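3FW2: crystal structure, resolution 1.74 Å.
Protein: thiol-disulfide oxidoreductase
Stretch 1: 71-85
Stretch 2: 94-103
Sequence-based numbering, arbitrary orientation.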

# COMPACT_ATOMS: atom_id res chain seq x y z
N GLY A 71 11.39 -7.42 21.63
CA GLY A 71 10.03 -7.81 21.32
C GLY A 71 9.70 -7.56 19.85
O GLY A 71 10.40 -6.81 19.17
N MSE A 72 8.62 -8.18 19.37
CA MSE A 72 8.17 -8.04 17.98
C MSE A 72 6.68 -7.72 17.89
O MSE A 72 5.83 -8.31 18.61
N LEU A 73 6.33 -6.83 16.97
CA LEU A 73 4.93 -6.46 16.76
C LEU A 73 4.69 -6.36 15.25
O LEU A 73 5.37 -5.60 14.59
N GLY A 74 3.64 -7.01 14.77
CA GLY A 74 3.21 -6.88 13.38
C GLY A 74 2.03 -5.94 13.34
O GLY A 74 1.04 -6.11 14.06
N ILE A 75 2.13 -4.96 12.45
CA ILE A 75 1.07 -4.01 12.17
C ILE A 75 0.58 -4.21 10.75
O ILE A 75 1.34 -4.04 9.78
N SER A 76 -0.68 -4.60 10.61
CA SER A 76 -1.25 -4.79 9.29
C SER A 76 -1.99 -3.58 8.78
O SER A 76 -2.68 -2.89 9.55
N LEU A 77 -1.91 -3.39 7.47
CA LEU A 77 -2.69 -2.40 6.75
C LEU A 77 -3.88 -3.03 6.02
O LEU A 77 -4.43 -2.46 5.06
N ASP A 78 -4.31 -4.19 6.48
CA ASP A 78 -5.56 -4.78 6.00
C ASP A 78 -6.78 -3.90 6.33
O ASP A 78 -6.80 -3.15 7.34
N VAL A 79 -7.81 -4.06 5.51
CA VAL A 79 -9.12 -3.44 5.75
C VAL A 79 -10.17 -4.44 6.15
O VAL A 79 -11.23 -4.05 6.70
N ASP A 80 -9.90 -5.72 5.93
CA ASP A 80 -10.85 -6.81 6.17
C ASP A 80 -10.34 -7.69 7.33
O ASP A 80 -9.26 -8.31 7.26
N LYS A 81 -11.12 -7.73 8.42
CA LYS A 81 -10.66 -8.41 9.59
C LYS A 81 -10.46 -9.93 9.39
O LYS A 81 -9.47 -10.51 9.88
N GLN A 82 -11.38 -10.56 8.65
CA GLN A 82 -11.28 -11.99 8.43
C GLN A 82 -10.11 -12.35 7.54
O GLN A 82 -9.41 -13.31 7.84
N GLN A 83 -9.84 -11.53 6.52
CA GLN A 83 -8.67 -11.76 5.68
C GLN A 83 -7.38 -11.63 6.49
O GLN A 83 -6.42 -12.42 6.28
N TRP A 84 -7.36 -10.66 7.40
CA TRP A 84 -6.22 -10.42 8.29
C TRP A 84 -6.00 -11.63 9.20
O TRP A 84 -4.90 -12.20 9.26
N LYS A 85 -7.05 -12.08 9.88
CA LYS A 85 -6.91 -13.23 10.74
C LYS A 85 -6.55 -14.50 9.98
O LYS A 85 -5.80 -15.36 10.48
N ASP A 94 3.15 -15.52 14.44
CA ASP A 94 2.85 -15.90 15.80
C ASP A 94 3.22 -14.88 16.90
O ASP A 94 2.82 -15.02 18.04
N TRP A 95 4.00 -13.87 16.53
CA TRP A 95 4.23 -12.69 17.37
C TRP A 95 3.00 -11.83 17.37
O TRP A 95 2.06 -12.04 16.60
N GLU A 96 2.97 -10.88 18.29
CA GLU A 96 1.74 -10.07 18.45
C GLU A 96 1.39 -9.37 17.14
O GLU A 96 2.27 -8.89 16.44
N GLN A 97 0.10 -9.31 16.86
CA GLN A 97 -0.42 -8.77 15.62
C GLN A 97 -1.54 -7.76 15.92
O GLN A 97 -2.47 -8.03 16.71
N VAL A 98 -1.45 -6.60 15.31
CA VAL A 98 -2.50 -5.57 15.45
C VAL A 98 -2.93 -5.02 14.09
O VAL A 98 -2.18 -5.12 13.09
N CYS A 99 -4.16 -4.46 14.07
CA CYS A 99 -4.74 -3.90 12.87
C CYS A 99 -6.00 -3.12 13.25
O CYS A 99 -6.83 -3.64 13.96
N ASP A 100 -6.14 -1.89 12.77
CA ASP A 100 -7.33 -1.08 13.06
C ASP A 100 -8.23 -0.98 11.84
O ASP A 100 -9.26 -0.30 11.86
N PHE A 101 -7.91 -1.72 10.79
CA PHE A 101 -8.69 -1.77 9.54
C PHE A 101 -8.85 -0.49 8.79
O PHE A 101 -9.66 -0.42 7.85
N GLY A 102 -8.03 0.49 9.08
CA GLY A 102 -8.05 1.74 8.28
C GLY A 102 -7.32 1.59 6.94
O GLY A 102 -7.43 2.45 6.07
N GLY A 103 -6.53 0.53 6.79
CA GLY A 103 -5.78 0.35 5.55
C GLY A 103 -4.70 1.36 5.31
O GLY A 103 -4.02 1.82 6.24

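The oddest feature of this contact is a cysteine laid over a tryptophan face: both CB and SG of C99 sit above the W84 indole, which also receives the edge of F101. C99, chi1 t, points toward stretch 1 and lies flat over one face of the W84 indole: CB sits 3.6 Å from the centroid of the six-membered ring of W84, and SG 4.4 Å from the centroid of the five-membered ring of W84, almost on its normal. W84 itself leans in from the helix with chi1 t and chi2 57°. F101, at positive phi with chi1 m, turns its edge toward the face of the same indole, ring centroids 5.5 Å apart and planes at 75°; its CE1 comes within 3.8 Å of W84 CE3. The F101 ring also meets K81, whose CB is 3.6 Å from F101 CE1 while the extended all-t lysine chain leads away.

A second tryptophan does similar work at the other end. W95 (chi1 p) points toward M72, a selenomethionine with rotamers m, t, p that brings its terminal methyl over the indole: M72 CE is 3.6 Å from the centroid of the W95 five-membered ring. The edge of that indole approaches the backbone of G74, with W95 CD1 3.6 Å from G74 N. Here the missing side chain matters. A CB on G74 would fall 2.4 Å from Q97 OE1, a clash, so glycine leaves room for Q97 (chi1 m, chi2 m) on this side of the sheet.

Between these aromatic ends the strands run parallel. G74 N donates to E96 O at 2.9 Å, V98 N to G74 O at 2.8 Å, and S76 N to V98 O at 2.9 Å. On the sheet face shared by L73, I75 and V98, packing is aliphatic: L73 CD1 (L73 is t, p) reaches V98 CG1 at 3.9 Å, and I75 CG1 (I75 is m, t) lies 3.7 Å from V98 CG2, with V98 itself in m.

Water links the polar groups beside and beyond this short ladder. Water 1 bridges M72 O, 2.7 Å away, and E96 N, 2.9 Å away. Water 5 accepts from W84 NE1 at 2.9 Å and lies 2.7 Å from Q97 OE1, tying helix to strand. Water 4 donates to V79 O at 2.7 Å and to F101 O at 2.9 Å.

At the end of the strand, S76 and D78 tie the chain to itself: S76 OG donates to D78 OD2 at 2.7 Å and accepts from D78 N at 2.9 Å. The acidic D80 caps the helix, its OD2 accepting from Q83 N at 2.8 Å. G103 then closes against L77 and V79, its CA 3.2 Å from L77 O; its positive phi suits glycine, and a CB would clash with V79 CG1 at 2.7 Å. The rule to read is economical: glycine where backbone or neighbours need the space, and large rings where smaller groups can lie over their faces.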

# COMPACT_ATOMS: atom_id res chain seq x y z
CB MSE A 72 8.46 -9.34 17.21
CG MSE A 72 9.90 -9.59 17.06
SE MSE A 72 10.17 -11.40 16.23
CE MSE A 72 9.23 -11.18 14.52
CB LEU A 73 4.62 -5.07 17.35
CG LEU A 73 3.20 -4.55 17.18
CD1 LEU A 73 2.17 -5.50 17.81
CD2 LEU A 73 3.10 -3.12 17.76
CB ILE A 75 1.54 -2.59 12.35
CG1 ILE A 75 1.98 -2.35 13.82
CG2 ILE A 75 0.43 -1.63 11.95
CD1 ILE A 75 2.42 -0.96 14.17
CB SER A 76 -2.21 -5.96 9.28
OG SER A 76 -2.83 -6.11 7.99
CB LEU A 77 -1.78 -1.57 5.82
CG LEU A 77 -0.61 -0.93 6.54
CD1 LEU A 77 0.22 -0.17 5.50
CD2 LEU A 77 -1.02 -0.00 7.71
CB ASP A 78 -5.79 -6.15 6.63
CG ASP A 78 -5.07 -7.25 5.92
OD1 ASP A 78 -5.43 -7.49 4.76
OD2 ASP A 78 -4.17 -7.87 6.50
CB VAL A 79 -9.61 -2.70 4.52
CG1 VAL A 79 -8.69 -1.42 4.31
CG2 VAL A 79 -9.70 -3.64 3.33
CB ASP A 80 -11.04 -7.64 4.92
CG ASP A 80 -12.13 -8.73 5.07
OD1 ASP A 80 -13.23 -8.55 4.52
OD2 ASP A 80 -11.88 -9.78 5.67
CB LYS A 81 -11.64 -8.13 10.70
CG LYS A 81 -11.38 -8.80 11.99
CD LYS A 81 -12.53 -8.41 12.93
CE LYS A 81 -12.08 -8.44 14.33
NZ LYS A 81 -13.16 -7.89 15.24
CB GLN A 82 -12.56 -12.63 7.85
CG GLN A 82 -12.52 -14.16 8.01
CD GLN A 82 -12.44 -14.58 9.49
OE1 GLN A 82 -13.26 -14.17 10.28
NE2 GLN A 82 -11.40 -15.34 9.87
CB GLN A 83 -8.67 -10.86 4.46
CG GLN A 83 -9.75 -11.26 3.52
CD GLN A 83 -10.04 -10.22 2.51
OE1 GLN A 83 -9.15 -9.50 2.07
NE2 GLN A 83 -11.32 -10.11 2.12
CB TRP A 84 -6.47 -9.15 9.12
CG TRP A 84 -5.47 -8.86 10.16
CD1 TRP A 84 -4.13 -8.71 10.02
CD2 TRP A 84 -5.75 -8.70 11.53
NE1 TRP A 84 -3.55 -8.42 11.23
CE2 TRP A 84 -4.54 -8.42 12.19
CE3 TRP A 84 -6.93 -8.77 12.28
CZ2 TRP A 84 -4.45 -8.18 13.53
CZ3 TRP A 84 -6.85 -8.51 13.65
CH2 TRP A 84 -5.62 -8.21 14.26
CB LYS A 85 -8.22 -13.49 11.52
CG LYS A 85 -8.50 -12.41 12.57
CD LYS A 85 -9.82 -12.70 13.33
CE LYS A 85 -9.97 -11.73 14.51
NZ LYS A 85 -11.10 -12.13 15.43
CB ASP A 94 3.55 -17.23 16.15
CG ASP A 94 2.97 -18.43 15.44
OD1 ASP A 94 1.82 -18.35 14.96
OD2 ASP A 94 3.75 -19.43 15.35
CB TRP A 95 5.45 -11.92 16.90
CG TRP A 95 5.50 -11.52 15.43
CD1 TRP A 95 5.33 -10.24 14.95
CD2 TRP A 95 5.87 -12.32 14.29
NE1 TRP A 95 5.45 -10.24 13.60
CE2 TRP A 95 5.79 -11.49 13.17
CE3 TRP A 95 6.22 -13.68 14.10
CZ2 TRP A 95 6.06 -11.94 11.88
CZ3 TRP A 95 6.45 -14.13 12.82
CH2 TRP A 95 6.39 -13.25 11.73
CB GLU A 96 1.91 -9.05 19.57
CG GLU A 96 0.65 -8.21 19.88
CD GLU A 96 -0.57 -9.01 20.29
OE1 GLU A 96 -1.16 -9.76 19.46
OE2 GLU A 96 -0.95 -8.88 21.47
CB GLN A 97 -0.99 -9.85 14.75
CG GLN A 97 -0.03 -10.93 14.39
CD GLN A 97 1.13 -10.43 13.49
OE1 GLN A 97 0.92 -9.58 12.63
NE2 GLN A 97 2.34 -10.96 13.73
CB VAL A 98 -2.02 -4.41 16.36
CG1 VAL A 98 -1.67 -4.90 17.83
CG2 VAL A 98 -0.86 -3.65 15.72
CB CYS A 99 -5.11 -5.03 11.89
SG CYS A 99 -5.72 -4.41 10.30
CB ASP A 100 -6.97 0.28 13.64
CG ASP A 100 -6.38 1.23 12.65
OD1 ASP A 100 -6.21 0.89 11.45
OD2 ASP A 100 -6.06 2.38 13.09
CB PHE A 101 -10.04 -2.51 9.79
CG PHE A 101 -9.85 -3.67 10.66
CD1 PHE A 101 -9.14 -4.77 10.18
CD2 PHE A 101 -10.23 -3.64 11.99
CE1 PHE A 101 -8.86 -5.81 11.00
CE2 PHE A 101 -9.96 -4.72 12.82
CZ PHE A 101 -9.27 -5.78 12.32
O HOH W 1 5.12 -10.46 20.15
O HOH W 2 -5.31 -1.20 8.57
O HOH W 3 -3.78 -0.97 11.17
O HOH W 4 -12.17 -1.52 7.02
O HOH W 5 -0.83 -7.64 12.03